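Local coordinates for bradavidin 2 (Bradyrhizobium japonicum, PDB 4GGT), which probably binds biotin, as a secreted bacterial member of the avidin family with an eight-stranded antiparallel beta barrel, at residues 18-23 with 107-112; 75-80 with 90-95. All coordinates share one frame; numbering follows the deposited sequence.

Contact 1: residues 18-23 with 107-112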
ATOM      1  N   ASN A  18       5.666  -6.702   1.242  1.00 20.97           N
ATOM      2  CA  ASN A  18       6.671  -5.943   1.994  1.00 22.36           C
ATOM      3  C   ASN A  18       7.233  -6.846   3.082  1.00 23.65           C
ATOM      4  O   ASN A  18       6.809  -7.987   3.193  1.00 24.00           O
ATOM      5  CB  ASN A  18       6.111  -4.608   2.537  1.00 22.61           C
ATOM      6  CG  ASN A  18       5.020  -4.789   3.585  1.00 23.83           C
ATOM      7  OD1 ASN A  18       4.797  -5.890   4.057  1.00 22.44           O
ATOM      8  ND2 ASN A  18       4.311  -3.692   3.931  1.00 21.79           N
ATOM      9  N   GLU A  19       8.173  -6.332   3.865  1.00 25.18           N
ATOM     10  CA  GLU A  19       8.887  -7.165   4.823  1.00 28.37           C
ATOM     11  C   GLU A  19       7.992  -7.626   5.976  1.00 28.85           C
ATOM     12  O   GLU A  19       8.299  -8.639   6.614  1.00 30.12           O
ATOM     13  CB  GLU A  19      10.203  -6.484   5.303  1.00 28.49           C
ATOM     14  CG  GLU A  19      10.072  -4.993   5.690  1.00 32.72           C
ATOM     15  CD  GLU A  19      10.228  -4.010   4.505  1.00 35.11           C
ATOM     16  OE1 GLU A  19      11.389  -3.672   4.106  1.00 37.47           O
ATOM     17  OE2 GLU A  19       9.179  -3.534   4.021  1.00 28.79           O
ATOM     18  N   ARG A  20       6.868  -6.932   6.201  1.00 29.45           N
ATOM     19  CA  ARG A  20       5.881  -7.306   7.233  1.00 30.74           C
ATOM     20  C   ARG A  20       4.852  -8.342   6.720  1.00 29.55           C
ATOM     21  O   ARG A  20       3.979  -8.775   7.482  1.00 30.77           O
ATOM     22  CB  ARG A  20       5.110  -6.060   7.729  1.00 31.20           C
ATOM     23  CG  ARG A  20       5.949  -4.807   8.001  1.00 32.83           C
ATOM     24  CD  ARG A  20       5.061  -3.578   8.219  1.00 33.77           C
ATOM     25  NE  ARG A  20       5.617  -2.359   7.625  1.00 39.07           N
ATOM     26  CZ  ARG A  20       6.328  -1.430   8.273  1.00 42.25           C
ATOM     27  NH1 ARG A  20       6.601  -1.541   9.576  1.00 43.50           N
ATOM     28  NH2 ARG A  20       6.773  -0.375   7.606  1.00 41.83           N
ATOM     29  N   GLY A  21       4.919  -8.690   5.428  1.00 27.62           N
ATOM     30  CA  GLY A  21       4.006  -9.659   4.824  1.00 25.92           C
ATOM     31  C   GLY A  21       2.689  -9.131   4.269  1.00 24.74           C
ATOM     32  O   GLY A  21       1.781  -9.911   3.945  1.00 25.68           O
ATOM     33  N   SER A  22       2.568  -7.814   4.190  1.00 22.94           N
ATOM     34  CA  SER A  22       1.419  -7.196   3.526  1.00 22.17           C
ATOM     35  C   SER A  22       1.515  -7.447   2.030  1.00 21.35           C
ATOM     36  O   SER A  22       2.616  -7.573   1.505  1.00 20.57           O
ATOM     37  CB  SER A  22       1.370  -5.703   3.843  1.00 22.64           C
ATOM     38  OG  SER A  22       0.990  -5.539   5.212  1.00 25.78           O
ATOM     39  N   GLU A  23       0.358  -7.591   1.388  1.00 20.19           N
ATOM     40  CA  GLU A  23       0.274  -7.966  -0.021  1.00 20.84           C
ATOM     41  C   GLU A  23      -0.278  -6.823  -0.845  1.00 20.14           C
ATOM     42  O   GLU A  23      -1.284  -6.211  -0.478  1.00 19.28           O
ATOM     43  CB  GLU A  23      -0.744  -9.102  -0.202  1.00 21.18           C
ATOM     44  CG  GLU A  23      -0.374 -10.491   0.353  1.00 23.68           C
ATOM     45  CD  GLU A  23      -1.541 -11.429   0.112  1.00 24.96           C
ATOM     46  OE1 GLU A  23      -2.563 -11.300   0.812  1.00 28.54           O
ATOM     47  OE2 GLU A  23      -1.462 -12.260  -0.818  1.00 32.11           O
ATOM     48  N   GLY A 107       6.832   6.008   8.245  1.00 25.49           N
ATOM     49  CA  GLY A 107       7.673   4.821   8.181  1.00 24.05           C
ATOM     50  C   GLY A 107       8.124   4.544   6.776  1.00 23.76           C
ATOM     51  O   GLY A 107       7.931   5.371   5.897  1.00 23.10           O
ATOM     52  N   GLY A 108       8.805   3.417   6.592  1.00 23.28           N
ATOM     53  CA  GLY A 108       9.263   3.014   5.252  1.00 22.89           C
ATOM     54  C   GLY A 108       8.935   1.554   4.988  1.00 23.09           C
ATOM     55  O   GLY A 108       8.765   0.779   5.925  1.00 23.73           O
ATOM     56  N   ASP A 109       8.813   1.182   3.715  1.00 22.41           N
ATOM     57  CA  ASP A 109       8.573  -0.217   3.333  1.00 22.17           C
ATOM     58  C   ASP A 109       9.325  -0.456   2.056  1.00 21.70           C
ATOM     59  O   ASP A 109       9.417   0.434   1.210  1.00 21.29           O
ATOM     60  CB  ASP A 109       7.100  -0.458   2.997  1.00 22.04           C
ATOM     61  CG  ASP A 109       6.253  -0.865   4.187  1.00 25.04           C
ATOM     62  OD1 ASP A 109       6.778  -1.533   5.109  1.00 28.35           O
ATOM     63  OD2 ASP A 109       5.021  -0.590   4.143  1.00 23.10           O
ATOM     64  N   ILE A 110       9.810  -1.678   1.876  1.00 20.57           N
ATOM     65  CA  ILE A 110      10.229  -2.085   0.514  1.00 20.29           C
ATOM     66  C   ILE A 110       9.337  -3.253   0.100  1.00 19.21           C
ATOM     67  O   ILE A 110       9.307  -4.299   0.773  1.00 20.31           O
ATOM     68  CB  ILE A 110      11.740  -2.479   0.435  1.00 20.29           C
ATOM     69  CG1 ILE A 110      12.620  -1.366   1.011  1.00 20.96           C
ATOM     70  CG2 ILE A 110      12.117  -2.860  -1.014  1.00 21.99           C
ATOM     71  CD1 ILE A 110      14.143  -1.728   1.076  1.00 22.16           C
ATOM     72  N   PHE A 111       8.609  -3.074  -0.991  1.00 18.89           N
ATOM     73  CA  PHE A 111       7.824  -4.153  -1.565  1.00 19.07           C
ATOM     74  C   PHE A 111       8.721  -4.836  -2.582  1.00 20.10           C
ATOM     75  O   PHE A 111       9.419  -4.173  -3.338  1.00 20.15           O
ATOM     76  CB  PHE A 111       6.595  -3.601  -2.263  1.00 20.02           C
ATOM     77  CG  PHE A 111       5.585  -3.044  -1.312  1.00 20.13           C
ATOM     78  CD1 PHE A 111       5.727  -1.753  -0.807  1.00 19.32           C
ATOM     79  CD2 PHE A 111       4.514  -3.835  -0.884  1.00 17.19           C
ATOM     80  CE1 PHE A 111       4.796  -1.227   0.123  1.00 20.26           C
ATOM     81  CE2 PHE A 111       3.552  -3.339   0.033  1.00 18.46           C
ATOM     82  CZ  PHE A 111       3.690  -2.016   0.524  1.00 18.20           C
ATOM     83  N   THR A 112       8.676  -6.155  -2.586  1.00 19.94           N
ATOM     84  CA  THR A 112       9.456  -6.946  -3.528  1.00 22.04           C
ATOM     85  C   THR A 112       8.484  -7.698  -4.397  1.00 22.22           C
ATOM     86  O   THR A 112       7.493  -8.244  -3.893  1.00 21.80           O
ATOM     87  CB  THR A 112      10.335  -7.931  -2.748  1.00 21.35           C
ATOM     88  OG1 THR A 112      11.312  -7.172  -2.031  1.00 24.31           O
ATOM     89  CG2 THR A 112      11.077  -8.863  -3.701  1.00 23.59           C
TER
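The loop of residues 18-23 packs against strand 107-112 through a polar, salt-bridged contact where the first and last strands of the barrel come together, Asn18, Glu19 and Arg20 all converging on Asp109 and its neighbours. Arg20 supplies the charge pairing. Its NH2 lies 2.8 Å from Asp109 OD1, and NE adds a weak bond to the same oxygen, which the guanidinium meets from above the carboxylate plane, the two groups being turned 69° apart. Asp109 OD2 takes a weak bond from Asn18 ND2 (3.2 Å) and also a hydrogen bond from Trp78 NE1, so both oxygens of this buried carboxylate have donors. An alanine in place of Asp109 would probably leave the Arg20 guanidinium without its counter-charge and deprive the amide of Asn18 of its acceptor.

Residues 18-21 form a type I beta turn joining strands 14-17 and 23-28 of the avidin-family barrel, and both Asn18 and Asp109 bind biotin in this protein, although no biotin is bound to this chain in the model. A chi1 of 66° puts Asn18 CG between the backbone N and the carbonyl carbon and turns the amide back over the turn, where Asn18 OD1 accepts Ser22 N at 2.9 Å and, weakly, Arg20 N. Asn18 CB lies over one face of the Phe111 ring in a CH-pi contact, 3.9 Å from the centroid.

Glu19, at the surface, bends at chi2 (-87°) and brings its carboxylate to the strand backbone. Glu19 OE2 receives Ile110 N on the syn lone pair at 2.9 Å, while OE1 shares that N-H only weakly. This places Glu19 OE2 3.3 Å from Asp109 OD1, a like-charge approach that the nearby Arg20 would be expected to offset.

Contact 2: residues 75-80 with 90-95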
ATOM      1  N   PHE A  75      -6.203   5.259   7.071  1.00 17.89           N
ATOM      2  CA  PHE A  75      -5.659   5.071   5.736  1.00 16.60           C
ATOM      3  C   PHE A  75      -4.176   5.301   5.735  1.00 16.59           C
ATOM      4  O   PHE A  75      -3.623   6.014   6.588  1.00 16.80           O
ATOM      5  CB  PHE A  75      -6.386   5.936   4.693  1.00 17.19           C
ATOM      6  CG  PHE A  75      -6.234   7.401   4.914  1.00 18.66           C
ATOM      7  CD1 PHE A  75      -5.098   8.058   4.453  1.00 21.15           C
ATOM      8  CD2 PHE A  75      -7.232   8.134   5.579  1.00 21.87           C
ATOM      9  CE1 PHE A  75      -4.925   9.427   4.667  1.00 24.98           C
ATOM     10  CE2 PHE A  75      -7.085   9.523   5.764  1.00 21.63           C
ATOM     11  CZ  PHE A  75      -5.938  10.163   5.302  1.00 23.09           C
ATOM     12  N   THR A  76      -3.515   4.677   4.773  1.00 15.52           N
ATOM     13  CA  THR A  76      -2.068   4.859   4.583  1.00 16.47           C
ATOM     14  C   THR A  76      -1.791   5.288   3.152  1.00 17.08           C
ATOM     15  O   THR A  76      -2.427   4.782   2.240  1.00 17.18           O
ATOM     16  CB  THR A  76      -1.372   3.559   4.893  1.00 16.70           C
ATOM     17  OG1 THR A  76      -1.731   3.196   6.226  1.00 20.08           O
ATOM     18  CG2 THR A  76       0.171   3.673   4.777  1.00 17.89           C
ATOM     19  N   ARG A  77      -0.832   6.195   2.984  1.00 17.06           N
ATOM     20  CA  ARG A  77      -0.395   6.589   1.659  1.00 16.27           C
ATOM     21  C   ARG A  77       1.058   6.200   1.562  1.00 17.20           C
ATOM     22  O   ARG A  77       1.866   6.632   2.423  1.00 16.39           O
ATOM     23  CB  ARG A  77      -0.525   8.092   1.474  1.00 17.34           C
ATOM     24  CG  ARG A  77      -0.177   8.542   0.029  1.00 18.33           C
ATOM     25  CD  ARG A  77       1.330   8.830  -0.149  1.00 23.06           C
ATOM     26  NE  ARG A  77       1.790  10.134   0.355  1.00 24.94           N
ATOM     27  CZ  ARG A  77       2.597  10.333   1.394  1.00 23.88           C
ATOM     28  NH1 ARG A  77       3.030   9.341   2.197  1.00 21.70           N
ATOM     29  NH2 ARG A  77       2.938  11.570   1.677  1.00 29.00           N
ATOM     30  N   TRP A  78       1.390   5.489   0.480  1.00 16.70           N
ATOM     31  CA  TRP A  78       2.797   5.143   0.198  1.00 17.21           C
ATOM     32  C   TRP A  78       3.243   5.977  -1.006  1.00 17.85           C
ATOM     33  O   TRP A  78       2.477   6.173  -1.958  1.00 17.57           O
ATOM     34  CB  TRP A  78       2.901   3.675  -0.197  1.00 18.22           C
ATOM     35  CG  TRP A  78       2.776   2.659   0.900  1.00 17.08           C
ATOM     36  CD1 TRP A  78       3.793   1.995   1.516  1.00 18.80           C
ATOM     37  CD2 TRP A  78       1.556   2.127   1.431  1.00 15.55           C
ATOM     38  NE1 TRP A  78       3.300   1.098   2.446  1.00 19.68           N
ATOM     39  CE2 TRP A  78       1.920   1.156   2.417  1.00 18.50           C
ATOM     40  CE3 TRP A  78       0.196   2.379   1.188  1.00 19.50           C
ATOM     41  CZ2 TRP A  78       0.960   0.440   3.152  1.00 21.30           C
ATOM     42  CZ3 TRP A  78      -0.768   1.682   1.913  1.00 19.03           C
ATOM     43  CH2 TRP A  78      -0.372   0.708   2.902  1.00 18.84           C
ATOM     44  N   VAL A  79       4.486   6.465  -0.966  1.00 18.25           N
ATOM     45  CA  VAL A  79       5.061   7.148  -2.091  1.00 20.08           C
ATOM     46  C   VAL A  79       6.473   6.540  -2.280  1.00 19.81           C
ATOM     47  O   VAL A  79       7.155   6.237  -1.298  1.00 19.42           O
ATOM     48  CB  VAL A  79       5.059   8.698  -1.918  1.00 21.28           C
ATOM     49  CG1 VAL A  79       5.597   9.114  -0.527  1.00 24.18           C
ATOM     50  CG2 VAL A  79       5.791   9.364  -3.076  1.00 21.91           C
ATOM     51  N   GLY A  80       6.850   6.290  -3.520  1.00 19.76           N
ATOM     52  CA  GLY A  80       8.135   5.644  -3.786  1.00 20.64           C
ATOM     53  C   GLY A  80       8.457   5.545  -5.256  1.00 20.98           C
ATOM     54  O   GLY A  80       8.040   6.384  -6.074  1.00 21.43           O
ATOM     55  N   SER A  90       8.144   5.333   1.181  1.00 19.21           N
ATOM     56  CA  SER A  90       7.911   5.851   2.537  1.00 19.97           C
ATOM     57  C   SER A  90       6.394   5.894   2.728  1.00 19.93           C
ATOM     58  O   SER A  90       5.662   6.007   1.760  1.00 20.25           O
ATOM     59  CB  SER A  90       8.484   7.247   2.736  1.00 20.03           C
ATOM     60  OG  SER A  90       7.966   8.189   1.785  1.00 23.30           O
ATOM     61  N   TRP A  91       5.917   5.770   3.961  1.00 18.72           N
ATOM     62  CA  TRP A  91       4.468   5.881   4.134  1.00 19.53           C
ATOM     63  C   TRP A  91       4.069   6.759   5.295  1.00 20.14           C
ATOM     64  O   TRP A  91       4.876   7.012   6.180  1.00 19.93           O
ATOM     65  CB  TRP A  91       3.818   4.505   4.241  1.00 20.67           C
ATOM     66  CG  TRP A  91       4.456   3.645   5.273  1.00 19.33           C
ATOM     67  CD1 TRP A  91       5.369   2.660   5.054  1.00 20.11           C
ATOM     68  CD2 TRP A  91       4.245   3.702   6.703  1.00 20.36           C
ATOM     69  NE1 TRP A  91       5.711   2.075   6.249  1.00 18.41           N
ATOM     70  CE2 TRP A  91       5.056   2.704   7.274  1.00 21.43           C
ATOM     71  CE3 TRP A  91       3.425   4.480   7.545  1.00 20.30           C
ATOM     72  CZ2 TRP A  91       5.086   2.455   8.661  1.00 21.99           C
ATOM     73  CZ3 TRP A  91       3.471   4.261   8.923  1.00 22.56           C
ATOM     74  CH2 TRP A  91       4.289   3.245   9.472  1.00 22.35           C
ATOM     75  N   THR A  92       2.819   7.216   5.272  1.00 19.60           N
ATOM     76  CA  THR A  92       2.253   8.030   6.343  1.00 20.20           C
ATOM     77  C   THR A  92       0.882   7.390   6.583  1.00 21.34           C
ATOM     78  O   THR A  92       0.138   7.175   5.629  1.00 19.99           O
ATOM     79  CB  THR A  92       2.098   9.489   5.894  1.00 20.10           C
ATOM     80  OG1 THR A  92       3.392  10.047   5.607  1.00 21.68           O
ATOM     81  CG2 THR A  92       1.391  10.355   6.974  1.00 21.06           C
ATOM     82  N   LEU A  93       0.622   7.024   7.844  1.00 21.56           N
ATOM     83  CA  LEU A  93      -0.626   6.391   8.295  1.00 22.93           C
ATOM     84  C   LEU A  93      -1.375   7.451   9.100  1.00 22.97           C
ATOM     85  O   LEU A  93      -0.791   8.124   9.953  1.00 21.24           O
ATOM     86  CB  LEU A  93      -0.308   5.204   9.214  1.00 23.26           C
ATOM     87  CG  LEU A  93      -1.443   4.721  10.126  1.00 24.40           C
ATOM     88  CD1 LEU A  93      -2.501   4.019   9.270  1.00 25.28           C
ATOM     89  CD2 LEU A  93      -0.922   3.815  11.264  1.00 25.94           C
ATOM     90  N   PHE A  94      -2.658   7.610   8.813  1.00 24.13           N
ATOM     91  CA  PHE A  94      -3.532   8.431   9.656  1.00 25.17           C
ATOM     92  C   PHE A  94      -4.606   7.554  10.246  1.00 24.89           C
ATOM     93  O   PHE A  94      -5.207   6.760   9.549  1.00 21.98           O
ATOM     94  CB  PHE A  94      -4.143   9.571   8.854  1.00 27.06           C
ATOM     95  CG  PHE A  94      -3.385  10.868   9.000  1.00 30.94           C
ATOM     96  CD1 PHE A  94      -2.305  11.157   8.173  1.00 34.88           C
ATOM     97  CD2 PHE A  94      -3.694  11.748  10.030  1.00 34.21           C
ATOM     98  CE1 PHE A  94      -1.581  12.337   8.326  1.00 35.52           C
ATOM     99  CE2 PHE A  94      -2.981  12.941  10.196  1.00 36.34           C
ATOM    100  CZ  PHE A  94      -1.929  13.237   9.324  1.00 35.82           C
ATOM    101  N   TYR A  95      -4.802   7.648  11.558  1.00 27.01           N
ATOM    102  CA  TYR A  95      -5.768   6.792  12.231  1.00 29.94           C
ATOM    103  C   TYR A  95      -6.309   7.522  13.435  1.00 30.52           C
ATOM    104  O   TYR A  95      -5.921   8.655  13.694  1.00 30.10           O
ATOM    105  CB  TYR A  95      -5.142   5.443  12.635  1.00 31.77           C
ATOM    106  CG  TYR A  95      -4.032   5.510  13.674  1.00 34.21           C
ATOM    107  CD1 TYR A  95      -2.852   6.202  13.425  1.00 35.98           C
ATOM    108  CD2 TYR A  95      -4.154   4.828  14.894  1.00 37.55           C
ATOM    109  CE1 TYR A  95      -1.828   6.244  14.362  1.00 37.68           C
ATOM    110  CE2 TYR A  95      -3.134   4.863  15.838  1.00 37.99           C
ATOM    111  CZ  TYR A  95      -1.978   5.577  15.561  1.00 36.72           C
ATOM    112  OH  TYR A  95      -0.953   5.631  16.480  1.00 38.74           O
TER
HETATM  113  O   HOH W   1       5.676   9.479   2.783  1.00 26.77           O
HETATM  114  O   HOH W   2       3.752  12.371   4.256  1.00 42.03           O
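Trp78 and Trp91 are paired across the strands at a non-hydrogen-bonded position and make the close-packed side of this strand contact. Trp91 CB sits over one face of the Trp78 five-membered ring, 3.9 Å from its centroid, and the two side chains run alongside each other, their five-membered rings oblique, with planes at 57°. Thr76 CG2 lies over the same face of the Trp78 indole, above its six-membered ring, and also touches Trp91 CB at 3.8 Å. Beside them Thr76 OG1 packs closely on Leu93 CD1 (3.2 Å). Phe65, Phe38 and Phe111 meet the Trp78 indole from other strands, while its NE1 is hydrogen-bonded to Asp109 OD2.

The two strands form an antiparallel beta hairpin in the wall of the avidin-family barrel. Six backbone hydrogen bonds join Phe75 with Phe94, Arg77 with Thr92 and Val79 with Ser90, and the side chains of these three pairs lie on the reverse face of the sheet from the tryptophans.

That reverse face is looser and wetter. Arg77, bent at chi2 and chi3, lays its guanidinium over Val79 CG1 and reaches across the hairpin largely through water: one water joins Arg77 NH2 (2.8 Å) to Thr92 OG1, and another, held weakly by NH1, meets Ser90 OG. Farther along, Phe94 CB rests over the Phe75 ring, its centroid 4.3 Å away, and both residues are exposed.

How the contacts relate
Contacts 1 and 2 lie with their centres about 12 Å apart and meet through neighbouring strands of one sheet, 86-95 and 103-113. A backbone hydrogen bond is probable between Trp91 N and Gly107 O, at 2.8 Å. The side chains are joined at Asp109, whose OD2 stands 2.9 Å from Trp78 NE1, again a probable hydrogen bond, which is consistent with the indole of contact 2 helping to orient this biotin-binding carboxylate of contact 1. Arg20 NH2 also approaches Trp91 NE1 to 3.0 Å. Contact 1 contributes Asn18 and Asp109 to the biotin site, while contact 2 borders it, with the Leu93 side chain about 4 Å from that of Ser74, another biotin-binding residue.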